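Local coordinates for cellulase (Bacteroides salanitronis, PDB 6WQY), which probably hydrolyses internal beta-1,4 linkages of cellulose and related plant polysaccharides, as a broad-specificity endoglucanase of glycosyl hydrolase family 5, at residues E22-I27 with G302-I307; G47-T52 with L82-E87; T96-V101 with A157-D162; N227-V232 with T288-K293. One frame throughout, in Å; residues are numbered along the deposited sequence. Where two conformers were deposited one is given.

Contact 1. Residues E22-I27 with G302-I307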
loop_
_atom_site.group_PDB
_atom_site.type_symbol
_atom_site.label_atom_id
_atom_site.label_comp_id
_atom_site.label_asym_id
_atom_site.label_seq_id
_atom_site.Cartn_x
_atom_site.Cartn_y
_atom_site.Cartn_z
ATOM N N GLU A 22 4.852 -19.856 2.085
ATOM C CA GLU A 22 3.482 -20.314 1.942
ATOM C C GLU A 22 2.599 -19.873 3.094
ATOM O O GLU A 22 1.381 -19.776 2.919
ATOM C CB GLU A 22 3.409 -21.848 1.863
ATOM C CG GLU A 22 4.202 -22.451 0.732
ATOM C CD GLU A 22 3.782 -21.911 -0.617
ATOM O OE1 GLU A 22 2.577 -22.034 -0.995
ATOM O OE2 GLU A 22 4.656 -21.355 -1.298
ATOM N N THR A 23 3.178 -19.604 4.279
ATOM C CA THR A 23 2.409 -19.231 5.453
ATOM C C THR A 23 2.449 -17.721 5.641
ATOM O O THR A 23 3.401 -17.057 5.214
ATOM C CB THR A 23 2.979 -19.897 6.715
ATOM O OG1 THR A 23 4.288 -19.381 6.962
ATOM C CG2 THR A 23 3.028 -21.415 6.561
ATOM N N PRO A 24 1.429 -17.153 6.285
ATOM C CA PRO A 24 1.423 -15.697 6.481
ATOM C C PRO A 24 2.668 -15.154 7.136
ATOM O O PRO A 24 3.166 -14.105 6.722
ATOM C CB PRO A 24 0.170 -15.469 7.336
ATOM C CG PRO A 24 -0.752 -16.554 6.892
ATOM C CD PRO A 24 0.142 -17.758 6.678
ATOM N N LEU A 25 3.180 -15.813 8.168
ATOM C CA LEU A 25 4.332 -15.270 8.877
ATOM C C LEU A 25 5.592 -15.336 8.023
ATOM O O LEU A 25 6.422 -14.421 8.073
ATOM C CB LEU A 25 4.516 -15.971 10.216
ATOM C CG LEU A 25 3.388 -15.690 11.212
ATOM C CD1 LEU A 25 3.562 -16.503 12.486
ATOM C CD2 LEU A 25 3.309 -14.205 11.538
ATOM N N GLU A 26 5.745 -16.390 7.212
ATOM C CA GLU A 26 6.907 -16.486 6.338
ATOM C C GLU A 26 6.856 -15.463 5.209
ATOM O O GLU A 26 7.880 -14.879 4.830
ATOM C CB GLU A 26 7.002 -17.895 5.760
ATOM C CG GLU A 26 7.501 -18.944 6.740
ATOM C CD GLU A 26 8.918 -18.665 7.199
ATOM O OE1 GLU A 26 9.088 -17.908 8.178
ATOM O OE2 GLU A 26 9.862 -19.187 6.567
ATOM N N ILE A 27 5.676 -15.250 4.647
ATOM C CA ILE A 27 5.519 -14.215 3.636
ATOM C C ILE A 27 5.850 -12.857 4.233
ATOM O O ILE A 27 6.549 -12.038 3.618
ATOM C CB ILE A 27 4.106 -14.303 3.025
ATOM C CG1 ILE A 27 3.965 -15.623 2.260
ATOM C CG2 ILE A 27 3.828 -13.100 2.138
ATOM C CD1 ILE A 27 2.548 -15.979 1.912
ATOM N N GLY A 302 -4.445 -18.758 7.686
ATOM C CA GLY A 302 -3.525 -19.058 6.611
ATOM C C GLY A 302 -3.510 -18.053 5.488
ATOM O O GLY A 302 -2.904 -18.328 4.438
ATOM N N ILE A 303 -4.156 -16.912 5.661
ATOM C CA ILE A 303 -4.254 -15.899 4.615
ATOM C C ILE A 303 -3.287 -14.768 4.957
ATOM O O ILE A 303 -3.453 -14.131 6.009
ATOM C CB ILE A 303 -5.690 -15.363 4.487
ATOM C CG1 ILE A 303 -6.669 -16.505 4.212
ATOM C CG2 ILE A 303 -5.754 -14.303 3.389
ATOM C CD1 ILE A 303 -8.119 -16.087 4.312
ATOM N N PRO A 304 -2.300 -14.484 4.114
ATOM C CA PRO A 304 -1.377 -13.376 4.402
ATOM C C PRO A 304 -2.057 -12.030 4.236
ATOM O O PRO A 304 -3.049 -11.891 3.521
ATOM C CB PRO A 304 -0.248 -13.564 3.378
ATOM C CG PRO A 304 -0.861 -14.332 2.264
ATOM C CD PRO A 304 -1.996 -15.140 2.828
ATOM N N ALA A 305 -1.482 -11.026 4.898
ATOM C CA ALA A 305 -2.001 -9.669 4.837
ATOM C C ALA A 305 -0.860 -8.697 5.065
ATOM O O ALA A 305 0.114 -9.014 5.750
ATOM C CB ALA A 305 -3.092 -9.451 5.891
ATOM N N TYR A 306 -1.005 -7.484 4.522
ATOM C CA TYR A 306 0.016 -6.465 4.698
ATOM C C TYR A 306 -0.629 -5.110 4.917
ATOM O O TYR A 306 -1.763 -4.858 4.522
ATOM C CB TYR A 306 1.012 -6.401 3.536
ATOM C CG TYR A 306 0.449 -5.988 2.184
ATOM C CD1 TYR A 306 -0.246 -6.889 1.398
ATOM C CD2 TYR A 306 0.646 -4.707 1.679
ATOM C CE1 TYR A 306 -0.739 -6.533 0.154
ATOM C CE2 TYR A 306 0.160 -4.339 0.437
ATOM C CZ TYR A 306 -0.533 -5.257 -0.336
ATOM O OH TYR A 306 -1.016 -4.949 -1.584
ATOM N N ILE A 307 0.122 -4.236 5.577
ATOM C CA ILE A 307 -0.304 -2.867 5.864
ATOM C C ILE A 307 0.375 -2.006 4.803
ATOM O O ILE A 307 1.537 -1.604 4.931
ATOM C CB ILE A 307 0.049 -2.458 7.291
ATOM C CG1 ILE A 307 -0.674 -3.347 8.312
ATOM C CG2 ILE A 307 -0.290 -0.998 7.521
ATOM C CD1 ILE A 307 -0.028 -3.366 9.658
HETATM O O HOH W 1 -0.902 -20.347 4.425
HETATM O O HOH W 2 1.157 -11.986 6.205
#
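Pro-24 lies against Gly-302, whose O takes a bond of 2.8 Å from a water that also bridges to Glu-22 O. A second water joins Pro-24 O to the start of strand 305-310. Ala-305 N donates to it at 3.1 Å, and Pro-24 O lies 3.0 Å from it on the other side.

Between these waters the two segments meet through carbon. The Pro-24 ring rests on the turn before the strand. Its CG is 3.4 Å from Gly-302 C and close to Ile-303 N, so it sits against that peptide. Its CB approaches Pro-304 CA at 3.9 Å. Ile-27, one turn further along the helix, adds its tip: CD1 reaches Pro-304 CG at 3.8 Å. Its chi2 of 166° extends the chain to carry CD1 that far, and the two side chains cross obliquely. An alanine in place of Pro-24 would lack CG and CD and would probably leave a gap over the Gly-302 to Ile-303 peptide.

Segment 22-27 begins a helix; segment 302-307 leaves one and enters a strand. Thr-23 is the N-cap of helix 24-31, and its OG1 accepts a weak bond from Glu-26 N. Gly-302, with positive phi, is the C-prime residue of a Schellman motif ending helix 284-299. Helix 24-31 packs at the N-terminal end of the seventh strand of the (beta/alpha)8 barrel, consistent with closing that end. Ile-27 also touches Met-247 of strand 246-251.

Shape therefore does the fitting, and water links the backbone polar atoms.

Contact 2. Residues G47-T52 with L82-E87; sequences GVADET and LGHVGE
Val-48 and Gly-83 bring their backbones together, with Val-48 CA 4.2 Å from Gly-83 CA. Strand 48-49 belongs to a small antiparallel pair with strand 44-45. Here it meets the loop that follows the second strand of the (beta/alpha)8 barrel. Ala-49 N donates to Leu-82 O at 2.9 Å. The same oxygen receives a CA-H...O contact from Val-48 CA at 3.4 Å. Gly-83 has positive phi, and a CB there would clash with Val-48 CG2 and Gly-47 O.

The His-84 ring carries the side-chain contact. Val-48 CG1 lies over one face, 4.1 Å from the ring centroid and 27° off the normal, a CH-pi contact. The CG1 branch is anti to the backbone N (chi1 -174°), which sets it above the ring. The methyl of the next residue adds to this: Ala-49 CB lies 3.7 Å from His-84 CD2. Tyr-97 of helix 95-110 stacks on the same histidine. An alanine in place of His-84 would probably leave Val-48 CG1 without its aromatic face and the bridging water without one of its partners. That water lies 2.8 Å from His-84 NE2 and donates to Ala-49 O at 3.2 Å.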
loop_
_atom_site.group_PDB
_atom_site.type_symbol
_atom_site.label_atom_id
_atom_site.label_comp_id
_atom_site.label_asym_id
_atom_site.label_seq_id
_atom_site.Cartn_x
_atom_site.Cartn_y
_atom_site.Cartn_z
ATOM N N GLY A 47 -5.740 16.333 -14.926
ATOM C CA GLY A 47 -6.297 15.128 -15.502
ATOM C C GLY A 47 -5.298 14.069 -15.919
ATOM O O GLY A 47 -5.714 13.006 -16.405
ATOM N N VAL A 48 -4.001 14.303 -15.739
ATOM C CA VAL A 48 -2.981 13.401 -16.242
ATOM C C VAL A 48 -1.981 13.143 -15.137
ATOM O O VAL A 48 -1.560 14.065 -14.425
ATOM C CB VAL A 48 -2.276 13.979 -17.490
ATOM C CG1 VAL A 48 -1.316 12.962 -18.082
ATOM C CG2 VAL A 48 -3.307 14.423 -18.514
ATOM N N ALA A 49 -1.592 11.889 -14.991
ATOM C CA ALA A 49 -0.480 11.538 -14.124
ATOM C C ALA A 49 0.715 12.416 -14.448
ATOM O O ALA A 49 1.023 12.657 -15.612
ATOM C CB ALA A 49 -0.132 10.058 -14.319
ATOM N N ASP A 50 1.369 12.927 -13.406
ATOM C CA ASP A 50 2.392 13.968 -13.555
ATOM C C ASP A 50 3.312 13.834 -12.328
ATOM O O ASP A 50 3.054 14.422 -11.280
ATOM C CB ASP A 50 1.739 15.330 -13.667
ATOM C CG ASP A 50 2.706 16.425 -14.042
ATOM O OD1 ASP A 50 3.914 16.260 -13.821
ATOM O OD2 ASP A 50 2.227 17.479 -14.537
ATOM N N GLU A 51 4.354 13.028 -12.488
ATOM C CA GLU A 51 5.191 12.573 -11.382
ATOM C C GLU A 51 5.802 13.709 -10.574
ATOM O O GLU A 51 6.024 13.551 -9.364
ATOM C CB GLU A 51 6.303 11.707 -11.978
ATOM C CG GLU A 51 7.251 11.150 -10.953
ATOM C CD GLU A 51 8.429 10.368 -11.538
ATOM O OE1 GLU A 51 8.465 10.079 -12.766
ATOM O OE2 GLU A 51 9.317 10.028 -10.739
ATOM N N THR A 52 6.121 14.825 -11.206
ATOM C CA THR A 52 6.837 15.895 -10.530
ATOM C C THR A 52 5.917 17.030 -10.092
ATOM O O THR A 52 6.417 18.099 -9.716
ATOM C CB THR A 52 7.967 16.430 -11.414
ATOM O OG1 THR A 52 7.436 16.908 -12.648
ATOM C CG2 THR A 52 8.982 15.341 -11.704
ATOM N N LEU A 82 -4.216 7.834 -14.802
ATOM C CA LEU A 82 -5.103 8.811 -15.406
ATOM C C LEU A 82 -4.388 9.572 -16.512
ATOM O O LEU A 82 -3.241 9.996 -16.372
ATOM C CB LEU A 82 -5.583 9.792 -14.329
ATOM C CG LEU A 82 -6.491 9.197 -13.251
ATOM C CD1 LEU A 82 -6.707 10.223 -12.138
ATOM C CD2 LEU A 82 -7.799 8.745 -13.833
ATOM N N GLY A 83 -5.083 9.744 -17.628
ATOM C CA GLY A 83 -4.539 10.446 -18.763
ATOM C C GLY A 83 -3.573 9.655 -19.606
ATOM O O GLY A 83 -3.071 10.187 -20.605
ATOM N N HIS A 84 -3.313 8.399 -19.271
ATOM C CA HIS A 84 -2.389 7.546 -20.005
ATOM C C HIS A 84 -3.032 6.249 -20.471
ATOM O O HIS A 84 -2.316 5.290 -20.801
ATOM C CB HIS A 84 -1.155 7.245 -19.161
ATOM C CG HIS A 84 -0.286 8.429 -18.956
ATOM N ND1 HIS A 84 0.141 9.224 -20.001
ATOM C CD2 HIS A 84 0.288 8.935 -17.846
ATOM C CE1 HIS A 84 0.927 10.179 -19.535
ATOM N NE2 HIS A 84 1.033 10.026 -18.232
ATOM N N VAL A 85 -4.359 6.189 -20.509
ATOM C CA VAL A 85 -5.079 4.992 -20.931
ATOM C C VAL A 85 -6.064 5.371 -22.028
ATOM O O VAL A 85 -6.835 6.330 -21.881
ATOM C CB VAL A 85 -5.809 4.318 -19.755
ATOM C CG1 VAL A 85 -6.531 3.079 -20.231
ATOM C CG2 VAL A 85 -4.822 3.956 -18.660
ATOM N N GLY A 86 -6.033 4.635 -23.132
ATOM C CA GLY A 86 -6.894 4.898 -24.260
ATOM C C GLY A 86 -8.327 4.452 -24.014
ATOM O O GLY A 86 -8.716 4.007 -22.936
ATOM N N GLU A 87 -9.120 4.568 -25.072
ATOM C CA GLU A 87 -10.543 4.286 -25.010
ATOM C C GLU A 87 -10.816 2.787 -25.122
ATOM O O GLU A 87 -9.960 1.985 -25.519
ATOM C CB GLU A 87 -11.278 5.016 -26.141
ATOM C CG GLU A 87 -11.184 6.531 -26.068
ATOM C CD GLU A 87 -11.822 7.091 -24.813
ATOM O OE1 GLU A 87 -12.781 6.475 -24.303
ATOM O OE2 GLU A 87 -11.356 8.146 -24.331
HETATM O O HOH W 3 3.386 11.237 -17.304
#

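Contact 3. Residues T96-V101 with A157-D162; sequences TYLNRV and ANRFAD
Leu-98 and Arg-159 make the main apolar contact. The two side chains run alongside each other, pointing opposite ways. Leu-98 CG lies 3.7 Å from Arg-159 CG, and Leu-98 CD2 lies 3.8 Å from Arg-159 CB. It is the aliphatic part of the arginine that touches here. Arg-159 CG also sits 4.3 Å above the plane of the Phe-160 ring, over its centre. The same methylene thus touches the leucine on one flank and a face of the phenyl ring on another. The ring also reaches the other helix. Val-101 CG1 meets Phe-160 CZ at 4.1 Å, the two side chains crossing at about a right angle. Leu-98 CD1 comes near Phe-160 CE2 more loosely.

The polar contact is at the outer end of the arginine. The bend at chi2 (63°) turns CD off the extended line, while CB and CG stay against Leu-98. Asn-99 OD1 lies 3.7 Å from Arg-159 NH2, at the guanidinium edge and in its plane. The amide and guanidinium planes are 49° apart. A water joins the two groups: it donates to Asn-99 OD1 at 2.8 Å and accepts from Arg-159 NH2 at 2.9 Å.

The contact joins two neighbouring outer helices of the (beta/alpha)8 barrel, 95-110 and 139-159. Leu-98 lies beside Glu-95, which binds magnesium in a structure of this protein, though the ion is not bound to it in this model. Phe-160 is the first residue to leave helix 139-159, and its ring also packs on Ala-102 and Val-105 and, inward, on Leu-167 and Phe-169 of strand 167-170.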
loop_
_atom_site.group_PDB
_atom_site.type_symbol
_atom_site.label_atom_id
_atom_site.label_comp_id
_atom_site.label_asym_id
_atom_site.label_seq_id
_atom_site.Cartn_x
_atom_site.Cartn_y
_atom_site.Cartn_z
ATOM N N THR A 96 5.304 4.923 -23.182
ATOM C CA THR A 96 6.341 5.635 -22.446
ATOM C C THR A 96 6.024 5.693 -20.957
ATOM O O THR A 96 6.927 5.566 -20.125
ATOM C CB THR A 96 6.541 7.028 -23.020
ATOM O OG1 THR A 96 7.120 6.896 -24.329
ATOM C CG2 THR A 96 7.463 7.870 -22.161
ATOM N N TYR A 97 4.755 5.881 -20.590
ATOM C CA TYR A 97 4.428 5.875 -19.165
ATOM C C TYR A 97 4.672 4.498 -18.560
ATOM O O TYR A 97 5.212 4.377 -17.454
ATOM C CB TYR A 97 2.997 6.337 -18.945
ATOM C CG TYR A 97 2.708 6.588 -17.482
ATOM C CD1 TYR A 97 3.397 7.574 -16.783
ATOM C CD2 TYR A 97 1.772 5.837 -16.786
ATOM C CE1 TYR A 97 3.157 7.815 -15.444
ATOM C CE2 TYR A 97 1.518 6.081 -15.443
ATOM C CZ TYR A 97 2.205 7.069 -14.780
ATOM O OH TYR A 97 1.997 7.361 -13.449
ATOM N N LEU A 98 4.259 3.444 -19.260
ATOM C CA LEU A 98 4.539 2.093 -18.788
ATOM C C LEU A 98 6.036 1.858 -18.660
ATOM O O LEU A 98 6.492 1.213 -17.705
ATOM C CB LEU A 98 3.867 1.099 -19.729
ATOM C CG LEU A 98 3.867 -0.373 -19.351
ATOM C CD1 LEU A 98 3.306 -0.602 -17.959
ATOM C CD2 LEU A 98 3.070 -1.160 -20.377
ATOM N N ASN A 99 6.825 2.391 -19.598
ATOM C CA ASN A 99 8.270 2.301 -19.473
ATOM C C ASN A 99 8.761 2.989 -18.206
ATOM O O ASN A 99 9.675 2.486 -17.538
ATOM C CB ASN A 99 8.939 2.913 -20.698
ATOM C CG ASN A 99 10.440 2.778 -20.638
ATOM O OD1 ASN A 99 10.996 1.744 -21.016
ATOM N ND2 ASN A 99 11.110 3.811 -20.161
ATOM N N ARG A 100 8.205 4.155 -17.869
ATOM C CA ARG A 100 8.625 4.840 -16.648
ATOM C C ARG A 100 8.336 3.983 -15.415
ATOM O O ARG A 100 9.159 3.894 -14.496
ATOM C CB ARG A 100 7.944 6.200 -16.522
ATOM C CG ARG A 100 8.258 6.938 -15.229
ATOM C CD ARG A 100 9.752 7.173 -15.055
ATOM N NE ARG A 100 10.059 7.862 -13.809
ATOM C CZ ARG A 100 11.243 7.833 -13.218
ATOM N NH1 ARG A 100 12.246 7.138 -13.735
ATOM N NH2 ARG A 100 11.406 8.486 -12.075
ATOM N N VAL A 101 7.157 3.363 -15.365
ATOM C CA VAL A 101 6.864 2.456 -14.256
ATOM C C VAL A 101 7.923 1.355 -14.206
ATOM O O VAL A 101 8.433 0.996 -13.130
ATOM C CB VAL A 101 5.436 1.887 -14.395
ATOM C CG1 VAL A 101 5.157 0.869 -13.308
ATOM C CG2 VAL A 101 4.408 3.008 -14.338
ATOM N N ALA A 157 0.751 -6.829 -16.557
ATOM C CA ALA A 157 1.312 -8.155 -16.321
ATOM C C ALA A 157 2.216 -8.577 -17.466
ATOM O O ALA A 157 3.305 -9.136 -17.243
ATOM C CB ALA A 157 0.183 -9.164 -16.131
ATOM N N ASN A 158 1.804 -8.333 -18.709
ATOM C CA ASN A 158 2.635 -8.729 -19.842
ATOM C C ASN A 158 3.952 -7.958 -19.849
ATOM O O ASN A 158 5.000 -8.501 -20.206
ATOM C CB ASN A 158 1.868 -8.550 -21.149
ATOM C CG ASN A 158 0.877 -9.677 -21.406
ATOM O OD1 ASN A 158 1.036 -10.789 -20.923
ATOM N ND2 ASN A 158 -0.147 -9.382 -22.199
ATOM N N ARG A 159 3.920 -6.684 -19.468
ATOM C CA ARG A 159 5.132 -5.864 -19.481
ATOM C C ARG A 159 6.149 -6.336 -18.454
ATOM O O ARG A 159 7.352 -6.101 -18.623
ATOM C CB ARG A 159 4.769 -4.398 -19.229
ATOM C CG ARG A 159 5.930 -3.428 -19.224
ATOM C CD ARG A 159 6.621 -3.390 -20.580
ATOM N NE ARG A 159 7.694 -2.408 -20.649
ATOM C CZ ARG A 159 8.899 -2.581 -20.109
ATOM N NH1 ARG A 159 9.183 -3.701 -19.466
ATOM N NH2 ARG A 159 9.819 -1.642 -20.220
ATOM N N PHE A 160 5.693 -6.991 -17.394
ATOM C CA PHE A 160 6.543 -7.466 -16.306
ATOM C C PHE A 160 6.604 -8.987 -16.249
ATOM O O PHE A 160 6.983 -9.557 -15.219
ATOM C CB PHE A 160 6.081 -6.857 -14.982
ATOM C CG PHE A 160 6.286 -5.377 -14.931
ATOM C CD1 PHE A 160 7.574 -4.854 -14.897
ATOM C CD2 PHE A 160 5.217 -4.504 -14.960
ATOM C CE1 PHE A 160 7.785 -3.490 -14.874
ATOM C CE2 PHE A 160 5.422 -3.140 -14.945
ATOM C CZ PHE A 160 6.700 -2.629 -14.909
ATOM N N ALA A 161 6.272 -9.656 -17.355
ATOM C CA ALA A 161 6.174 -11.113 -17.345
ATOM C C ALA A 161 7.503 -11.773 -17.014
ATOM O O ALA A 161 7.518 -12.894 -16.494
ATOM C CB ALA A 161 5.674 -11.607 -18.700
ATOM N N ASP A 162 8.615 -11.113 -17.322
ATOM C CA ASP A 162 9.930 -11.677 -17.068
ATOM C C ASP A 162 10.411 -11.477 -15.636
ATOM O O ASP A 162 11.448 -12.040 -15.269
ATOM C CB ASP A 162 10.947 -11.053 -18.033
ATOM C CG ASP A 162 11.020 -9.538 -17.902
ATOM O OD1 ASP A 162 9.977 -8.908 -17.631
ATOM O OD2 ASP A 162 12.124 -8.978 -18.069
HETATM O O HOH W 4 9.709 -0.046 -22.678
#

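Contact 4. Residues N227-V232 with T288-K293; sequences NIDLTV and TGQFAK
Asp-229 meets Lys-293 and Gln-290 with its two carboxylate oxygens. It has two deposited conformers, and the network that follows is that of the one given. Lys-293 NZ forms a salt bridge to Asp-229 OD1 at 2.6 Å. OD1 receives it on its syn lone pair, on the side of the other oxygen. Gln-290 NE2 donates to Asp-229 OD2 at 2.9 Å with an angle of 158°. It comes from above the carboxylate plane, and the carboxylate and amide planes are 44° apart. The lysine serves a second acceptor: Lys-293 NZ donates to Gln-290 OE1 at 2.8 Å, in the carbonyl plane on a lone pair. One water donates both to Asp-229 OD2, at 2.8 Å, and to Gln-290 OE1, at 3.3 Å.

Helices 228-234 and 284-299 follow the fifth and sixth strands of the (beta/alpha)8 barrel and lie side by side on its outside. Their segment axes run nearly parallel, at 20°, and come within 10.0 Å.

Asn-227 caps the first of them. Its OD1 accepts from Leu-230 N in plane at 2.9 Å. Its backbone O is gripped twice, by Thr-231 N and by Thr-231 OG1.

Ile-228 points to the other helix. Its CG2 lies 3.6 Å from Gln-290 O, and its CD1 meets the edge of the Phe-291 ring at CD1. Ile-228 also touches Val-250 of strand 246-251.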
loop_
_atom_site.group_PDB
_atom_site.type_symbol
_atom_site.label_atom_id
_atom_site.label_comp_id
_atom_site.label_asym_id
_atom_site.label_seq_id
_atom_site.Cartn_x
_atom_site.Cartn_y
_atom_site.Cartn_z
ATOM N N ASN A 227 -10.033 -0.282 4.932
ATOM C CA ASN A 227 -10.362 -0.175 6.349
ATOM C C ASN A 227 -10.373 -1.555 6.996
ATOM O O ASN A 227 -11.004 -2.478 6.485
ATOM C CB ASN A 227 -11.737 0.469 6.484
ATOM C CG ASN A 227 -12.182 0.556 7.914
ATOM O OD1 ASN A 227 -12.908 -0.313 8.418
ATOM N ND2 ASN A 227 -11.742 1.588 8.605
ATOM N N ILE A 228 -9.673 -1.708 8.119
ATOM C CA ILE A 228 -9.580 -3.033 8.737
ATOM C C ILE A 228 -10.960 -3.619 9.046
ATOM O O ILE A 228 -11.230 -4.791 8.744
ATOM C CB ILE A 228 -8.660 -3.013 9.970
ATOM C CG1 ILE A 228 -7.197 -2.954 9.510
ATOM C CG2 ILE A 228 -8.913 -4.236 10.856
ATOM C CD1 ILE A 228 -6.189 -2.764 10.616
ATOM N N ASP A 229 -11.850 -2.842 9.661
ATOM C CA ASP A 229 -13.140 -3.407 10.044
ATOM C C ASP A 229 -13.957 -3.814 8.823
ATOM O O ASP A 229 -14.556 -4.899 8.789
ATOM C CB ASP A 229 -13.909 -2.431 10.926
ATOM C CG ASP A 229 -13.366 -2.402 12.326
ATOM O OD1 ASP A 229 -13.507 -3.424 13.030
ATOM O OD2 ASP A 229 -12.748 -1.380 12.692
ATOM N N LEU A 230 -14.027 -2.950 7.816
ATOM C CA LEU A 230 -14.814 -3.295 6.636
ATOM C C LEU A 230 -14.201 -4.449 5.858
ATOM O O LEU A 230 -14.921 -5.175 5.155
ATOM C CB LEU A 230 -15.026 -2.088 5.734
ATOM C CG LEU A 230 -15.805 -0.941 6.370
ATOM C CD1 LEU A 230 -15.985 0.184 5.356
ATOM C CD2 LEU A 230 -17.163 -1.397 6.876
ATOM N N THR A 231 -12.882 -4.612 5.956
ATOM C CA THR A 231 -12.193 -5.728 5.313
ATOM C C THR A 231 -12.504 -7.038 6.039
ATOM O O THR A 231 -12.970 -8.011 5.427
ATOM C CB THR A 231 -10.687 -5.451 5.274
ATOM O OG1 THR A 231 -10.453 -4.257 4.514
ATOM C CG2 THR A 231 -9.912 -6.587 4.616
ATOM N N VAL A 232 -12.287 -7.095 7.354
ATOM C CA VAL A 232 -12.565 -8.360 8.033
ATOM C C VAL A 232 -14.039 -8.737 7.913
ATOM O O VAL A 232 -14.378 -9.928 7.866
ATOM C CB VAL A 232 -12.077 -8.381 9.497
ATOM C CG1 VAL A 232 -10.589 -8.052 9.572
ATOM C CG2 VAL A 232 -12.895 -7.450 10.365
ATOM N N THR A 288 -3.377 -2.748 18.871
ATOM C CA THR A 288 -3.426 -4.196 19.052
ATOM C C THR A 288 -4.825 -4.742 18.797
ATOM O O THR A 288 -4.971 -5.846 18.250
ATOM C CB THR A 288 -2.921 -4.599 20.438
ATOM O OG1 THR A 288 -3.681 -3.919 21.428
ATOM C CG2 THR A 288 -1.454 -4.247 20.601
ATOM N N GLY A 289 -5.867 -3.990 19.157
ATOM C CA GLY A 289 -7.214 -4.463 18.901
ATOM C C GLY A 289 -7.522 -4.601 17.425
ATOM O O GLY A 289 -8.144 -5.576 16.987
ATOM N N GLN A 290 -7.110 -3.616 16.630
ATOM C CA GLN A 290 -7.346 -3.677 15.194
ATOM C C GLN A 290 -6.488 -4.750 14.549
ATOM O O GLN A 290 -6.963 -5.489 13.675
ATOM C CB GLN A 290 -7.085 -2.311 14.569
ATOM C CG GLN A 290 -8.073 -1.247 15.000
ATOM C CD GLN A 290 -9.496 -1.645 14.673
ATOM O OE1 GLN A 290 -10.203 -2.191 15.516
ATOM N NE2 GLN A 290 -9.916 -1.379 13.444
ATOM N N PHE A 291 -5.213 -4.837 14.930
ATOM C CA PHE A 291 -4.366 -5.854 14.316
ATOM C C PHE A 291 -4.810 -7.258 14.739
ATOM O O PHE A 291 -4.654 -8.215 13.960
ATOM C CB PHE A 291 -2.887 -5.611 14.623
ATOM C CG PHE A 291 -2.301 -4.378 13.977
ATOM C CD1 PHE A 291 -3.051 -3.512 13.209
ATOM C CD2 PHE A 291 -0.958 -4.097 14.152
ATOM C CE1 PHE A 291 -2.474 -2.377 12.645
ATOM C CE2 PHE A 291 -0.377 -2.971 13.602
ATOM C CZ PHE A 291 -1.131 -2.113 12.852
ATOM N N ALA A 292 -5.383 -7.399 15.949
ATOM C CA ALA A 292 -5.916 -8.689 16.380
ATOM C C ALA A 292 -7.045 -9.151 15.472
ATOM O O ALA A 292 -7.208 -10.361 15.249
ATOM C CB ALA A 292 -6.388 -8.606 17.829
ATOM N N LYS A 293 -7.847 -8.219 14.945
ATOM C CA LYS A 293 -8.908 -8.613 14.015
ATOM C C LYS A 293 -8.311 -9.200 12.749
ATOM O O LYS A 293 -8.794 -10.217 12.232
ATOM C CB LYS A 293 -9.793 -7.409 13.685
ATOM C CG LYS A 293 -10.551 -6.846 14.869
ATOM C CD LYS A 293 -11.304 -5.571 14.536
ATOM C CE LYS A 293 -12.030 -5.025 15.744
ATOM N NZ LYS A 293 -12.599 -3.666 15.501
HETATM O O HOH W 5 -12.986 -0.463 15.308
#

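All four contacts belong to one (beta/alpha)8 barrel. Contacts 1 and 3 are buried, while contacts 2 and 4 are partly buried. Contact 4 pairs neighbouring outer helices, and so does contact 3; contact 1 sits at the N-terminal end of the seventh strand, and contact 2 joins a short strand to a loop. Contact 4 alone carries a salt bridge across its segments. Contacts 1 and 3 rely on carbon contacts with water-mediated polar links, and contact 2 adds a direct backbone bond. Glu-51 and Arg-100 tie contacts 2 and 3. Helix 284-299 of contact 4 leads to strand 305-310 of contact 1, and Ile-307 packs on Phe-291. Contacts 1 and 4 are about 27 to 34 Å, centre to centre, from contacts 2 and 3.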